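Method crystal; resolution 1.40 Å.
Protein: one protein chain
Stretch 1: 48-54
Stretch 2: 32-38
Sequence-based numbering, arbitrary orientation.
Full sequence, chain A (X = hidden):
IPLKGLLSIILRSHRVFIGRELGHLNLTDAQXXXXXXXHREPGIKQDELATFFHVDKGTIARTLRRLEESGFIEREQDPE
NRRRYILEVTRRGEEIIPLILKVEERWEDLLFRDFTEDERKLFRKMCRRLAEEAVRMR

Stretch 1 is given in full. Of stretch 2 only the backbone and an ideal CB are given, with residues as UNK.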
# COMPACT_ATOMS: atom_id res chain seq x y z
N GLU A 48 -13.30 -2.70 -12.71
CA GLU A 48 -13.84 -3.15 -11.42
C GLU A 48 -12.68 -3.45 -10.47
O GLU A 48 -12.77 -3.21 -9.27
CB GLU A 48 -14.72 -4.39 -11.61
CG GLU A 48 -15.93 -4.14 -12.51
CD GLU A 48 -16.79 -5.36 -12.72
OE1 GLU A 48 -16.24 -6.46 -12.99
OE2 GLU A 48 -18.03 -5.23 -12.64
N LEU A 49 -11.59 -3.99 -11.02
CA LEU A 49 -10.42 -4.28 -10.21
C LEU A 49 -9.83 -2.93 -9.75
O LEU A 49 -9.43 -2.80 -8.60
CB LEU A 49 -9.39 -5.06 -11.02
CG LEU A 49 -8.18 -5.57 -10.24
CD1 LEU A 49 -8.63 -6.66 -9.28
CD2 LEU A 49 -7.13 -6.13 -11.19
N ALA A 50 -9.79 -1.96 -10.66
CA ALA A 50 -9.28 -0.63 -10.34
C ALA A 50 -10.11 -0.00 -9.22
O ALA A 50 -9.57 0.57 -8.28
CB ALA A 50 -9.33 0.26 -11.56
N THR A 51 -11.43 -0.11 -9.33
CA THR A 51 -12.30 0.45 -8.31
C THR A 51 -12.09 -0.25 -6.98
O THR A 51 -12.05 0.39 -5.93
CB THR A 51 -13.78 0.31 -8.73
OG1 THR A 51 -14.00 1.03 -9.95
CG2 THR A 51 -14.70 0.87 -7.65
N PHE A 52 -11.92 -1.57 -7.02
CA PHE A 52 -11.71 -2.35 -5.81
C PHE A 52 -10.49 -1.87 -5.01
O PHE A 52 -10.56 -1.74 -3.79
CB PHE A 52 -11.54 -3.82 -6.15
CG PHE A 52 -11.13 -4.67 -4.99
CD1 PHE A 52 -12.06 -5.12 -4.06
CD2 PHE A 52 -9.79 -5.02 -4.82
CE1 PHE A 52 -11.67 -5.90 -2.98
CE2 PHE A 52 -9.39 -5.80 -3.74
CZ PHE A 52 -10.33 -6.24 -2.82
N PHE A 53 -9.39 -1.62 -5.71
CA PHE A 53 -8.16 -1.18 -5.05
C PHE A 53 -8.13 0.32 -4.76
O PHE A 53 -7.33 0.78 -3.95
CB PHE A 53 -6.94 -1.55 -5.89
CG PHE A 53 -6.61 -3.02 -5.86
CD1 PHE A 53 -6.25 -3.64 -4.67
CD2 PHE A 53 -6.65 -3.77 -7.03
CE1 PHE A 53 -5.94 -5.00 -4.65
CE2 PHE A 53 -6.34 -5.12 -7.01
CZ PHE A 53 -5.99 -5.73 -5.83
N HIS A 54 -8.99 1.07 -5.43
CA HIS A 54 -9.06 2.51 -5.22
C HIS A 54 -7.74 3.22 -5.49
O HIS A 54 -7.41 4.21 -4.83
CB HIS A 54 -9.54 2.82 -3.80
CG HIS A 54 -10.90 2.27 -3.50
ND1 HIS A 54 -12.06 2.86 -3.96
CD2 HIS A 54 -11.29 1.17 -2.82
CE1 HIS A 54 -13.10 2.14 -3.58
NE2 HIS A 54 -12.66 1.11 -2.89
N UNK A 32 1.19 -9.21 -7.36
CA UNK A 32 0.64 -10.34 -6.62
C UNK A 32 -0.78 -10.01 -6.15
O UNK A 32 -1.67 -10.85 -6.24
CB UNK A 32 1.53 -10.69 -5.43
N UNK A 33 -0.99 -8.80 -5.66
CA UNK A 33 -2.31 -8.42 -5.18
C UNK A 33 -3.33 -8.53 -6.31
O UNK A 33 -4.42 -9.07 -6.11
CB UNK A 33 -2.29 -7.00 -4.61
N UNK A 34 -2.98 -8.01 -7.48
CA UNK A 34 -3.89 -8.07 -8.63
C UNK A 34 -4.13 -9.52 -9.04
O UNK A 34 -5.26 -9.93 -9.31
CB UNK A 34 -3.33 -7.27 -9.81
N UNK A 35 -3.07 -10.31 -9.09
CA UNK A 35 -3.19 -11.71 -9.49
C UNK A 35 -4.12 -12.47 -8.56
O UNK A 35 -5.01 -13.19 -9.01
CB UNK A 35 -1.81 -12.38 -9.51
N UNK A 36 -3.95 -12.31 -7.25
CA UNK A 36 -4.80 -13.02 -6.30
C UNK A 36 -6.25 -12.56 -6.39
O UNK A 36 -7.17 -13.36 -6.24
CB UNK A 36 -4.28 -12.82 -4.88
N UNK A 37 -6.45 -11.27 -6.64
CA UNK A 37 -7.81 -10.75 -6.75
C UNK A 37 -8.52 -11.29 -7.99
O UNK A 37 -9.71 -11.60 -7.94
CB UNK A 37 -7.79 -9.22 -6.79
N UNK A 38 -7.80 -11.39 -9.10
CA UNK A 38 -8.39 -11.91 -10.33
C UNK A 38 -8.64 -13.40 -10.17
O UNK A 38 -9.64 -13.94 -10.66
CB UNK A 38 -7.49 -11.64 -11.53

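Stretch 2 is helical throughout, with phi/psi near -65/-40 at every position, so the backbone disfavours proline and glycine but chooses little else. Its axis passes that of helix 48-53 at 11.3 Å, with 118° between their N-to-C directions, and the visible evidence for side-chain choice comes from Leu-49, Phe-52 and Phe-53.

At position 32, nothing of stretch 1 lies within 5.5 Å of the ideal CB. Any helix-compatible residue would serve as far as this contact goes; the residue is Val-32, chi1 t, which makes no contact across it.

Position 33 points CA-to-CB toward stretch 1, and its ideal CB already stands 4.1 Å from Phe-53 CZ. Phe-53 CZ lies to the side of the CA-to-CB line, not on it; a small apolar residue such as alanine suits the apolar neighbour, and the visible atoms do not rule out a larger one directed past the ring. The residue is Ala-33. Its CB packs 4.1 Å from Phe-53 CZ, and its backbone O approaches closer, 3.7 Å from the same Phe-53 CZ, near the plane of the ring and at its edge, where the polarised C-H groups of an aromatic ring suit a carbonyl.

At position 34 the bond points sideways, with the ideal CB 4.2 Å from Leu-49 CD2 and 4.6 Å from Phe-53 CE2. Both neighbours are apolar, which favours a small or medium apolar residue: alanine, cysteine or valine. Cys-34, chi1 -76° (m), sends SG to 4.0 Å from Leu-49 CD2 and also 4.0 Å from Phe-53 CE2. The sulfur lies 4.9 Å from the centroid of the Phe-53 ring, 50° off its normal, an oblique sulfur-aromatic contact.

Position 35 points away and position 36 sideways; neither ideal CB has stretch 1 within 5.5 Å, so the visible atoms impose no preference. They are Leu-35 and Leu-36, and neither touches stretch 1.

Position 37 points toward stretch 1 and is the most constrained: its ideal CB lies 3.7 Å from Leu-49 CD1, 4.0 Å from Phe-53 CZ and 4.9 Å from Phe-52 CE2. A long chain with apolar methylenes could pass Leu-49 and reach the Phe-52 ring, so methionine, lysine or arginine would suit. Arg-37 takes this course with chi angles t, p, t and 70°. Its CG packs tightly at 3.3 Å from Leu-49 CD1, and its CD lies 3.7 Å from the Phe-52 centroid, 25° off the normal, a CH-pi contact. Beyond it, CZ of Arg-37 sits 4.0 Å from the same Phe-52 centroid and 13° off the normal: a cation-pi interaction over the face. NH1 and NH2 are hydrogen-bonded elsewhere in the structure. With 82 Å² covered, this residue has the largest share of the contact.

Position 38 points sideways, its ideal CB beyond 5.5 Å of stretch 1, but a branched or longer apolar chain could extend to Leu-49. Leucine, isoleucine or methionine could do so in a suitable rotamer. Ile-38, chi1 m and chi2 t, brings CG1 to 4.1 Å from Leu-49 CD2.

Stretch 2 32-38: VACLLRI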
# COMPACT_ATOMS: atom_id res chain seq x y z
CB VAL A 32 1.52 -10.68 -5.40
CG1 VAL A 32 0.78 -11.63 -4.46
CG2 VAL A 32 2.82 -11.32 -5.87
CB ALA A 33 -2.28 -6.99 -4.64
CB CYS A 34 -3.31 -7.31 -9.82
SG CYS A 34 -3.44 -5.52 -9.67
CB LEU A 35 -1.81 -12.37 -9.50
CG LEU A 35 -1.75 -13.78 -10.09
CD1 LEU A 35 -2.16 -13.75 -11.54
CD2 LEU A 35 -0.34 -14.32 -9.96
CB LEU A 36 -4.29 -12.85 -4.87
CG LEU A 36 -2.92 -13.49 -4.59
CD1 LEU A 36 -2.51 -13.23 -3.15
CD2 LEU A 36 -2.98 -14.99 -4.88
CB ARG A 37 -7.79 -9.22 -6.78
CG ARG A 37 -9.17 -8.58 -6.71
CD ARG A 37 -9.77 -8.70 -5.32
NE ARG A 37 -11.12 -8.15 -5.27
CZ ARG A 37 -12.17 -8.70 -5.87
NH1 ARG A 37 -12.04 -9.82 -6.55
NH2 ARG A 37 -13.36 -8.12 -5.78
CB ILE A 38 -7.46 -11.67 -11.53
CG1 ILE A 38 -7.23 -10.17 -11.73
CG2 ILE A 38 -8.07 -12.27 -12.80
CD1 ILE A 38 -6.10 -9.85 -12.67
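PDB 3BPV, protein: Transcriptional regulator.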